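Local coordinates for protein threonine--tRNA ligase catalytic subunit (Aeropyrum pernix, PDB 3A32) that probably catalyses the ATP-dependent attachment of threonine to its cognate tRNA, through a threonyl-adenylate intermediate, as a zinc-containing class II synthetase, at residues T79-H87 / F285-L293; F90-F98 / R141-G149. All coordinates share one frame; numbering follows the deposited sequence.

How the contacts relate
Contact 1 and contact 2 lie on the same side of the chain's centre, their own centres about 19 Å apart. Helix 80-84 and strand 96-100 follow each other in the chain, and the contacts touch: F82 CD2 packs against M95 CE at 3.4 Å, and T79 CG2 against L97 CD2 at 3.6 Å. Both come near the zinc site of C112, H166 and H310: the nearest atom of the L287 side chain, in contact 1, is about 5 Å from the zinc ion, and that of the R144 side chain, in contact 2, about 7 Å. Both also touch the second subunit of the homodimer.

Contact 1. Residues T79-H87 / F285-L293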
loop_
_atom_site.group_PDB
_atom_site.type_symbol
_atom_site.label_atom_id
_atom_site.label_comp_id
_atom_site.label_asym_id
_atom_site.label_seq_id
_atom_site.Cartn_x
_atom_site.Cartn_y
_atom_site.Cartn_z
ATOM N N THR A 79 -8.439 21.739 -10.581
ATOM C CA THR A 79 -9.257 22.418 -9.588
ATOM C C THR A 79 -10.742 22.465 -9.919
ATOM O O THR A 79 -11.559 22.826 -9.043
ATOM C CB THR A 79 -8.753 23.818 -9.265
ATOM O OG1 THR A 79 -8.446 24.528 -10.483
ATOM C CG2 THR A 79 -7.526 23.736 -8.346
ATOM N N GLU A 80 -11.123 22.102 -11.147
ATOM C CA GLU A 80 -12.557 21.915 -11.436
ATOM C C GLU A 80 -13.170 20.920 -10.447
ATOM O O GLU A 80 -14.324 21.031 -10.026
ATOM C CB GLU A 80 -12.805 21.416 -12.850
ATOM C CG GLU A 80 -12.350 22.361 -13.942
ATOM C CD GLU A 80 -12.980 23.744 -13.824
ATOM O OE1 GLU A 80 -14.218 23.760 -13.687
ATOM O OE2 GLU A 80 -12.236 24.779 -13.849
ATOM N N LEU A 81 -12.379 19.944 -10.047
ATOM C CA LEU A 81 -12.908 18.936 -9.160
ATOM C C LEU A 81 -13.328 19.574 -7.827
ATOM O O LEU A 81 -14.379 19.223 -7.273
ATOM C CB LEU A 81 -11.898 17.793 -8.967
ATOM C CG LEU A 81 -12.343 16.662 -8.053
ATOM C CD1 LEU A 81 -13.620 15.993 -8.557
ATOM C CD2 LEU A 81 -11.198 15.661 -7.918
ATOM N N PHE A 82 -12.505 20.511 -7.353
ATOM C CA PHE A 82 -12.694 21.159 -6.061
ATOM C C PHE A 82 -13.571 22.413 -6.176
ATOM O O PHE A 82 -14.152 22.828 -5.179
ATOM C CB PHE A 82 -11.345 21.424 -5.362
ATOM C CG PHE A 82 -10.476 20.182 -5.266
ATOM C CD1 PHE A 82 -10.851 19.106 -4.439
ATOM C CD2 PHE A 82 -9.320 20.064 -6.029
ATOM C CE1 PHE A 82 -10.052 17.917 -4.395
ATOM C CE2 PHE A 82 -8.520 18.900 -5.946
ATOM C CZ PHE A 82 -8.910 17.824 -5.142
ATOM N N LYS A 83 -13.698 22.974 -7.375
ATOM C CA LYS A 83 -14.721 23.992 -7.660
ATOM C C LYS A 83 -16.137 23.417 -7.513
ATOM O O LYS A 83 -16.990 24.062 -6.902
ATOM C CB LYS A 83 -14.563 24.575 -9.073
ATOM C CG LYS A 83 -13.345 25.522 -9.208
ATOM C CD LYS A 83 -13.169 26.043 -10.631
ATOM C CE LYS A 83 -11.961 26.975 -10.778
ATOM N NZ LYS A 83 -11.848 27.445 -12.223
ATOM N N VAL A 84 -16.384 22.210 -8.056
ATOM C CA VAL A 84 -17.707 21.559 -7.944
ATOM C C VAL A 84 -18.047 21.220 -6.504
ATOM O O VAL A 84 -19.181 21.368 -6.081
ATOM C CB VAL A 84 -17.844 20.284 -8.848
ATOM C CG1 VAL A 84 -19.179 19.586 -8.565
ATOM C CG2 VAL A 84 -17.718 20.667 -10.379
ATOM N N SER A 85 -17.047 20.799 -5.739
ATOM C CA SER A 85 -17.308 20.338 -4.372
ATOM C C SER A 85 -17.816 21.326 -3.290
ATOM O O SER A 85 -18.270 20.886 -2.248
ATOM C CB SER A 85 -16.263 19.325 -3.878
ATOM O OG SER A 85 -14.951 19.783 -4.014
ATOM N N GLY A 86 -17.709 22.635 -3.430
ATOM C CA GLY A 86 -16.528 23.328 -3.825
ATOM C C GLY A 86 -16.112 24.308 -2.708
ATOM O O GLY A 86 -15.099 24.078 -2.042
ATOM N N HIS A 87 -16.956 25.343 -2.515
ATOM C CA HIS A 87 -16.639 26.735 -1.996
ATOM C C HIS A 87 -15.532 27.530 -2.747
ATOM O O HIS A 87 -15.807 28.611 -3.349
ATOM C CB HIS A 87 -16.498 26.801 -0.455
ATOM C CG HIS A 87 -17.826 26.749 0.247
ATOM N ND1 HIS A 87 -18.548 27.885 0.558
ATOM C CD2 HIS A 87 -18.609 25.699 0.600
ATOM C CE1 HIS A 87 -19.694 27.538 1.120
ATOM N NE2 HIS A 87 -19.761 26.217 1.143
ATOM N N PHE A 285 -24.451 17.730 3.746
ATOM C CA PHE A 285 -25.664 18.202 3.026
ATOM C C PHE A 285 -25.246 19.044 1.816
ATOM O O PHE A 285 -26.035 19.316 0.912
ATOM C CB PHE A 285 -26.541 19.014 3.992
ATOM C CG PHE A 285 -26.977 18.209 5.199
ATOM C CD1 PHE A 285 -27.272 16.822 5.064
ATOM C CD2 PHE A 285 -27.093 18.794 6.442
ATOM C CE1 PHE A 285 -27.649 16.075 6.147
ATOM C CE2 PHE A 285 -27.518 18.033 7.558
ATOM C CZ PHE A 285 -27.777 16.688 7.417
ATOM N N ASN A 286 -23.970 19.391 1.793
ATOM C CA ASN A 286 -23.374 20.120 0.723
ATOM C C ASN A 286 -23.086 19.242 -0.509
ATOM O O ASN A 286 -23.549 19.572 -1.613
ATOM C CB ASN A 286 -22.106 20.801 1.241
ATOM C CG ASN A 286 -21.402 21.640 0.171
ATOM O OD1 ASN A 286 -22.015 22.497 -0.477
ATOM N ND2 ASN A 286 -20.087 21.426 0.023
ATOM N N LEU A 287 -22.320 18.154 -0.321
ATOM C CA LEU A 287 -21.852 17.281 -1.421
ATOM C C LEU A 287 -22.975 16.670 -2.247
ATOM O O LEU A 287 -22.857 16.611 -3.450
ATOM C CB LEU A 287 -20.914 16.143 -0.910
ATOM C CG LEU A 287 -19.429 16.379 -0.578
ATOM C CD1 LEU A 287 -18.685 15.113 -0.052
ATOM C CD2 LEU A 287 -18.614 17.115 -1.715
ATOM N N PRO A 288 -24.043 16.154 -1.605
ATOM C CA PRO A 288 -25.155 15.633 -2.416
ATOM C C PRO A 288 -25.896 16.671 -3.264
ATOM O O PRO A 288 -26.561 16.303 -4.255
ATOM C CB PRO A 288 -26.116 15.025 -1.380
ATOM C CG PRO A 288 -25.702 15.583 -0.055
ATOM C CD PRO A 288 -24.253 15.947 -0.156
ATOM N N ARG A 289 -25.815 17.943 -2.856
ATOM C CA ARG A 289 -26.278 19.069 -3.679
ATOM C C ARG A 289 -25.258 19.377 -4.803
ATOM O O ARG A 289 -25.620 19.437 -5.986
ATOM C CB ARG A 289 -26.561 20.323 -2.800
ATOM C CG ARG A 289 -27.926 20.249 -2.040
ATOM C CD ARG A 289 -28.145 21.475 -1.112
ATOM N NE ARG A 289 -29.477 21.492 -0.503
ATOM C CZ ARG A 289 -29.820 20.814 0.581
ATOM N NH1 ARG A 289 -28.931 20.038 1.209
ATOM N NH2 ARG A 289 -31.067 20.879 1.012
ATOM N N ARG A 290 -23.991 19.573 -4.440
ATOM C CA ARG A 290 -22.977 19.970 -5.419
ATOM C C ARG A 290 -22.723 18.929 -6.533
ATOM O O ARG A 290 -22.508 19.299 -7.694
ATOM C CB ARG A 290 -21.675 20.342 -4.710
ATOM C CG ARG A 290 -21.797 21.550 -3.779
ATOM C CD ARG A 290 -22.128 22.828 -4.525
ATOM N NE ARG A 290 -20.961 23.467 -5.172
ATOM C CZ ARG A 290 -21.018 24.243 -6.278
ATOM N NH1 ARG A 290 -22.184 24.485 -6.903
ATOM N NH2 ARG A 290 -19.908 24.768 -6.789
ATOM N N PHE A 291 -22.779 17.648 -6.182
ATOM C CA PHE A 291 -22.605 16.554 -7.148
ATOM C C PHE A 291 -23.927 15.904 -7.569
ATOM O O PHE A 291 -23.912 14.847 -8.182
ATOM C CB PHE A 291 -21.712 15.469 -6.548
ATOM C CG PHE A 291 -20.252 15.834 -6.536
ATOM C CD1 PHE A 291 -19.462 15.629 -7.670
ATOM C CD2 PHE A 291 -19.682 16.423 -5.409
ATOM C CE1 PHE A 291 -18.118 15.958 -7.654
ATOM C CE2 PHE A 291 -18.346 16.769 -5.391
ATOM C CZ PHE A 291 -17.565 16.545 -6.507
ATOM N N ARG A 292 -25.054 16.515 -7.189
ATOM C CA ARG A 292 -26.365 16.117 -7.637
ATOM C C ARG A 292 -26.680 14.674 -7.265
ATOM O O ARG A 292 -27.315 13.941 -8.038
ATOM C CB ARG A 292 -26.516 16.422 -9.136
ATOM C CG ARG A 292 -26.468 17.949 -9.387
ATOM C CD ARG A 292 -25.916 18.255 -10.767
ATOM N NE ARG A 292 -25.653 19.683 -11.044
ATOM C CZ ARG A 292 -25.410 20.167 -12.264
ATOM N NH1 ARG A 292 -25.419 19.357 -13.315
ATOM N NH2 ARG A 292 -25.166 21.458 -12.450
ATOM N N LEU A 293 -26.287 14.292 -6.046
ATOM C CA LEU A 293 -26.477 12.924 -5.558
ATOM C C LEU A 293 -27.900 12.605 -5.158
ATOM O O LEU A 293 -28.339 11.456 -5.294
ATOM C CB LEU A 293 -25.516 12.612 -4.404
ATOM C CG LEU A 293 -24.011 12.833 -4.726
ATOM C CD1 LEU A 293 -23.153 12.349 -3.578
ATOM C CD2 LEU A 293 -23.635 12.140 -6.109
#
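R290 and F291 reach from the end of helix 287-290 to residues 83-86, one with a guanidinium and the other with a ring. The arginine chain is bent at chi2 (-64°) and chi3 (-80°), which curls it round the carbonyl of V84 and brings NH2 to the backbone oxygen of K83 at 3.0 Å. That hydrogen bond is far from straight, 139° at the hydrogen, and the oxygen lies somewhat out of the guanidinium plane. G86 N sits at the guanidinium edge.

F291 meets its neighbours in two ways. V84 CG1 lies over one face of the ring as a CH-pi contact, 4.0 Å from the centroid, whereas S85 CB comes to the edge, 3.6 Å from F291 CE2. A branched valine supplies a methyl for the face, and the small serine lets the ring edge close in. L287 adds CD2 against S85 CB at 3.9 Å; it also touches I116 and the zinc ligand H310. V84 and L81 also pack on F36 of the second subunit.

Polar and apolar parts are thus divided: an exposed arginine probably offsets the partial negative charge on the carbonyls of K83 and V84, while the buried phenylalanine fills the space between the two short helices.

Contact 2. Residues F90-F98 / R141-G149; sequences FYRNNMYLF and RVHRYEPSG
N94 and Y145 bring the two backbones closest, their CA atoms 4.6 Å apart, and a nearly straight hydrogen bond (170°) runs from Y145 N to N94 O at 2.9 Å, with the donor well above the carbonyl plane. The same oxygen receives a CA-H...O contact from R144.

Y96 carries most of the side-chain contact. With CG beside the backbone N (chi1 -60°), its ring extends across 143-145: H143 CB stands at the ring edge, 3.8 Å from Y96 CD2, while Y145 N lies over a face. The phenol is long enough to place OH 2.7 Å from R144 O, in a weak hydrogen bond. A phenylalanine here would probably keep much of the ring packing but leave R144 O without this hydroxyl donor. One water joins the backbones beside the ring, accepting from Y96 N and donating to H143 O at 2.7 Å.

Y96 CE1 lies at the edge of the Y145 ring, 4.1 Å from Y145 CB. With CG anti to the backbone N (chi1 171°), the Y145 ring runs on past N93 O, itself 3.8 Å from Y145 CB, and its hydroxyl bonds to E101 of the second subunit. R144 directs its extended chain away, and its NE bonds to P109 O.

The contact holds the start of the class II motif 2 loop, between strands 134-143 and 159-170, against the outer strand, within this chain, of a three-stranded antiparallel sheet. In relatives the motif's arginine contacts the ATP alpha-phosphate, consistent with R144, of the R144-x-E146 signature, lying about 6 Å (nearest side-chain atom) from a bound sulfate.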
loop_
_atom_site.group_PDB
_atom_site.type_symbol
_atom_site.label_atom_id
_atom_site.label_comp_id
_atom_site.label_asym_id
_atom_site.label_seq_id
_atom_site.Cartn_x
_atom_site.Cartn_y
_atom_site.Cartn_z
ATOM N N PHE A 90 -12.852 29.875 -0.508
ATOM C CA PHE A 90 -12.274 29.649 0.833
ATOM C C PHE A 90 -11.131 28.646 0.895
ATOM O O PHE A 90 -10.048 28.969 1.395
ATOM C CB PHE A 90 -13.308 29.255 1.907
ATOM C CG PHE A 90 -12.686 29.025 3.282
ATOM C CD1 PHE A 90 -12.335 30.116 4.106
ATOM C CD2 PHE A 90 -12.427 27.727 3.744
ATOM C CE1 PHE A 90 -11.742 29.922 5.360
ATOM C CE2 PHE A 90 -11.829 27.521 5.017
ATOM C CZ PHE A 90 -11.486 28.626 5.818
ATOM N N TYR A 91 -11.400 27.419 0.442
ATOM C CA TYR A 91 -10.530 26.283 0.727
ATOM C C TYR A 91 -9.278 26.361 -0.114
ATOM O O TYR A 91 -8.259 25.806 0.237
ATOM C CB TYR A 91 -11.282 24.972 0.505
ATOM C CG TYR A 91 -12.393 24.760 1.513
ATOM C CD1 TYR A 91 -12.097 24.343 2.819
ATOM C CD2 TYR A 91 -13.746 24.976 1.171
ATOM C CE1 TYR A 91 -13.102 24.148 3.761
ATOM C CE2 TYR A 91 -14.771 24.788 2.112
ATOM C CZ TYR A 91 -14.426 24.366 3.401
ATOM O OH TYR A 91 -15.376 24.159 4.357
ATOM N N ARG A 92 -9.384 27.069 -1.232
ATOM C CA ARG A 92 -8.283 27.382 -2.116
ATOM C C ARG A 92 -7.063 27.716 -1.310
ATOM O O ARG A 92 -5.928 27.418 -1.732
ATOM C CB ARG A 92 -8.682 28.619 -2.902
ATOM C CG ARG A 92 -7.768 29.082 -3.929
ATOM C CD ARG A 92 -8.531 30.007 -4.873
ATOM N NE ARG A 92 -7.918 29.967 -6.196
ATOM C CZ ARG A 92 -6.715 30.468 -6.455
ATOM N NH1 ARG A 92 -6.000 31.048 -5.479
ATOM N NH2 ARG A 92 -6.228 30.401 -7.687
ATOM N N ASN A 93 -7.301 28.335 -0.156
ATOM C CA ASN A 93 -6.221 28.904 0.653
ATOM C C ASN A 93 -5.358 27.879 1.416
ATOM O O ASN A 93 -4.192 28.148 1.717
ATOM C CB ASN A 93 -6.770 30.004 1.574
ATOM C CG ASN A 93 -7.133 31.263 0.800
ATOM O OD1 ASN A 93 -8.290 31.681 0.809
ATOM N ND2 ASN A 93 -6.158 31.842 0.082
ATOM N N ASN A 94 -5.957 26.723 1.695
ATOM C CA ASN A 94 -5.292 25.552 2.257
ATOM C C ASN A 94 -4.781 24.590 1.182
ATOM O O ASN A 94 -4.369 23.477 1.479
ATOM C CB ASN A 94 -6.276 24.803 3.168
ATOM C CG ASN A 94 -6.838 25.696 4.302
ATOM O OD1 ASN A 94 -6.079 26.420 4.989
ATOM N ND2 ASN A 94 -8.174 25.638 4.509
ATOM N N MET A 95 -4.834 24.993 -0.077
ATOM C CA MET A 95 -4.455 24.047 -1.133
ATOM C C MET A 95 -3.126 24.398 -1.786
ATOM O O MET A 95 -2.801 25.573 -1.919
ATOM C CB MET A 95 -5.564 23.911 -2.196
ATOM C CG MET A 95 -6.905 23.401 -1.652
ATOM S SD MET A 95 -8.282 23.439 -2.863
ATOM C CE MET A 95 -7.649 22.328 -4.086
ATOM N N TYR A 96 -2.358 23.377 -2.177
ATOM C CA TYR A 96 -1.166 23.587 -2.977
ATOM C C TYR A 96 -1.554 23.570 -4.472
ATOM O O TYR A 96 -2.028 22.548 -5.000
ATOM C CB TYR A 96 -0.101 22.530 -2.650
ATOM C CG TYR A 96 0.333 22.546 -1.191
ATOM C CD1 TYR A 96 0.815 23.731 -0.593
ATOM C CD2 TYR A 96 0.318 21.377 -0.427
ATOM C CE1 TYR A 96 1.255 23.737 0.744
ATOM C CE2 TYR A 96 0.751 21.370 0.873
ATOM C CZ TYR A 96 1.210 22.548 1.466
ATOM O OH TYR A 96 1.630 22.534 2.786
ATOM N N LEU A 97 -1.393 24.712 -5.129
ATOM C CA LEU A 97 -1.904 24.871 -6.505
ATOM C C LEU A 97 -0.769 25.014 -7.497
ATOM O O LEU A 97 0.288 25.581 -7.174
ATOM C CB LEU A 97 -2.838 26.060 -6.627
ATOM C CG LEU A 97 -4.106 25.938 -5.762
ATOM C CD1 LEU A 97 -4.950 27.210 -5.916
ATOM C CD2 LEU A 97 -4.893 24.711 -6.135
ATOM N N PHE A 98 -0.983 24.504 -8.697
ATOM C CA PHE A 98 0.040 24.615 -9.724
ATOM C C PHE A 98 -0.626 24.590 -11.104
ATOM O O PHE A 98 -1.812 24.256 -11.261
ATOM C CB PHE A 98 1.149 23.535 -9.551
ATOM C CG PHE A 98 0.643 22.106 -9.644
ATOM C CD1 PHE A 98 0.646 21.420 -10.875
ATOM C CD2 PHE A 98 0.174 21.438 -8.506
ATOM C CE1 PHE A 98 0.169 20.069 -11.001
ATOM C CE2 PHE A 98 -0.323 20.080 -8.598
ATOM C CZ PHE A 98 -0.321 19.407 -9.840
ATOM N N ARG A 141 -3.731 9.766 0.666
ATOM C CA ARG A 141 -2.594 10.709 0.920
ATOM C C ARG A 141 -2.981 12.123 0.509
ATOM O O ARG A 141 -3.258 12.369 -0.666
ATOM C CB ARG A 141 -1.352 10.276 0.156
ATOM C CG ARG A 141 -0.884 8.894 0.580
ATOM C CD ARG A 141 -0.046 8.219 -0.473
ATOM N NE ARG A 141 0.622 7.078 0.152
ATOM C CZ ARG A 141 0.130 5.853 0.098
ATOM N NH1 ARG A 141 -0.984 5.629 -0.591
ATOM N NH2 ARG A 141 0.742 4.881 0.726
ATOM N N VAL A 142 -3.029 13.022 1.498
ATOM C CA VAL A 142 -3.590 14.348 1.349
ATOM C C VAL A 142 -2.571 15.404 1.737
ATOM O O VAL A 142 -1.677 15.160 2.542
ATOM C CB VAL A 142 -4.965 14.508 2.084
ATOM C CG1 VAL A 142 -6.017 13.548 1.492
ATOM C CG2 VAL A 142 -4.858 14.288 3.581
ATOM N N HIS A 143 -2.641 16.554 1.095
ATOM C CA HIS A 143 -1.666 17.591 1.342
ATOM C C HIS A 143 -2.405 18.910 1.511
ATOM O O HIS A 143 -3.309 19.220 0.741
ATOM C CB HIS A 143 -0.674 17.734 0.205
ATOM C CG HIS A 143 0.217 16.561 0.054
ATOM N ND1 HIS A 143 -0.179 15.403 -0.600
ATOM C CD2 HIS A 143 1.474 16.348 0.482
ATOM C CE1 HIS A 143 0.806 14.526 -0.549
ATOM N NE2 HIS A 143 1.805 15.063 0.127
ATOM N N ARG A 144 -1.980 19.674 2.508
ATOM C CA ARG A 144 -2.698 20.886 2.906
ATOM C C ARG A 144 -1.671 21.927 3.315
ATOM O O ARG A 144 -0.615 21.581 3.853
ATOM C CB ARG A 144 -3.628 20.563 4.072
ATOM C CG ARG A 144 -4.734 19.660 3.641
ATOM C CD ARG A 144 -5.628 19.312 4.777
ATOM N NE ARG A 144 -6.659 18.366 4.321
ATOM C CZ ARG A 144 -7.577 17.834 5.122
ATOM N NH1 ARG A 144 -7.607 18.188 6.393
ATOM N NH2 ARG A 144 -8.467 16.949 4.669
ATOM N N TYR A 145 -1.975 23.189 3.035
ATOM C CA TYR A 145 -1.090 24.290 3.484
ATOM C C TYR A 145 -1.072 24.315 4.987
ATOM O O TYR A 145 -2.113 24.350 5.573
ATOM C CB TYR A 145 -1.545 25.664 2.960
ATOM C CG TYR A 145 -0.756 26.801 3.603
ATOM C CD1 TYR A 145 0.611 26.922 3.384
ATOM C CD2 TYR A 145 -1.366 27.702 4.494
ATOM C CE1 TYR A 145 1.359 27.904 3.992
ATOM C CE2 TYR A 145 -0.620 28.713 5.105
ATOM C CZ TYR A 145 0.753 28.803 4.829
ATOM O OH TYR A 145 1.548 29.787 5.421
ATOM N N GLU A 146 0.095 24.251 5.612
ATOM C CA GLU A 146 0.231 24.738 6.992
ATOM C C GLU A 146 1.360 25.737 7.071
ATOM O O GLU A 146 2.415 25.487 6.486
ATOM C CB GLU A 146 0.513 23.615 7.990
ATOM C CG GLU A 146 -0.544 22.508 7.986
ATOM C CD GLU A 146 -1.792 22.883 8.752
ATOM O OE1 GLU A 146 -1.797 23.920 9.430
ATOM O OE2 GLU A 146 -2.770 22.129 8.683
ATOM N N PRO A 147 1.148 26.858 7.829
ATOM C CA PRO A 147 2.229 27.817 8.118
ATOM C C PRO A 147 3.289 27.126 8.975
ATOM O O PRO A 147 2.945 26.183 9.711
ATOM C CB PRO A 147 1.535 28.923 8.921
ATOM C CG PRO A 147 0.306 28.297 9.491
ATOM C CD PRO A 147 -0.115 27.216 8.516
ATOM N N SER A 148 4.544 27.564 8.849
ATOM C CA SER A 148 5.688 27.020 9.613
ATOM C C SER A 148 5.455 26.957 11.124
ATOM O O SER A 148 5.891 26.023 11.770
ATOM C CB SER A 148 6.934 27.874 9.362
ATOM O OG SER A 148 7.188 27.927 7.971
ATOM N N GLY A 149 4.813 27.977 11.672
ATOM C CA GLY A 149 4.578 28.084 13.106
ATOM C C GLY A 149 3.521 27.124 13.592
ATOM O O GLY A 149 3.363 26.953 14.781
HETATM O O HOH W 1 -3.334 20.741 -1.450
#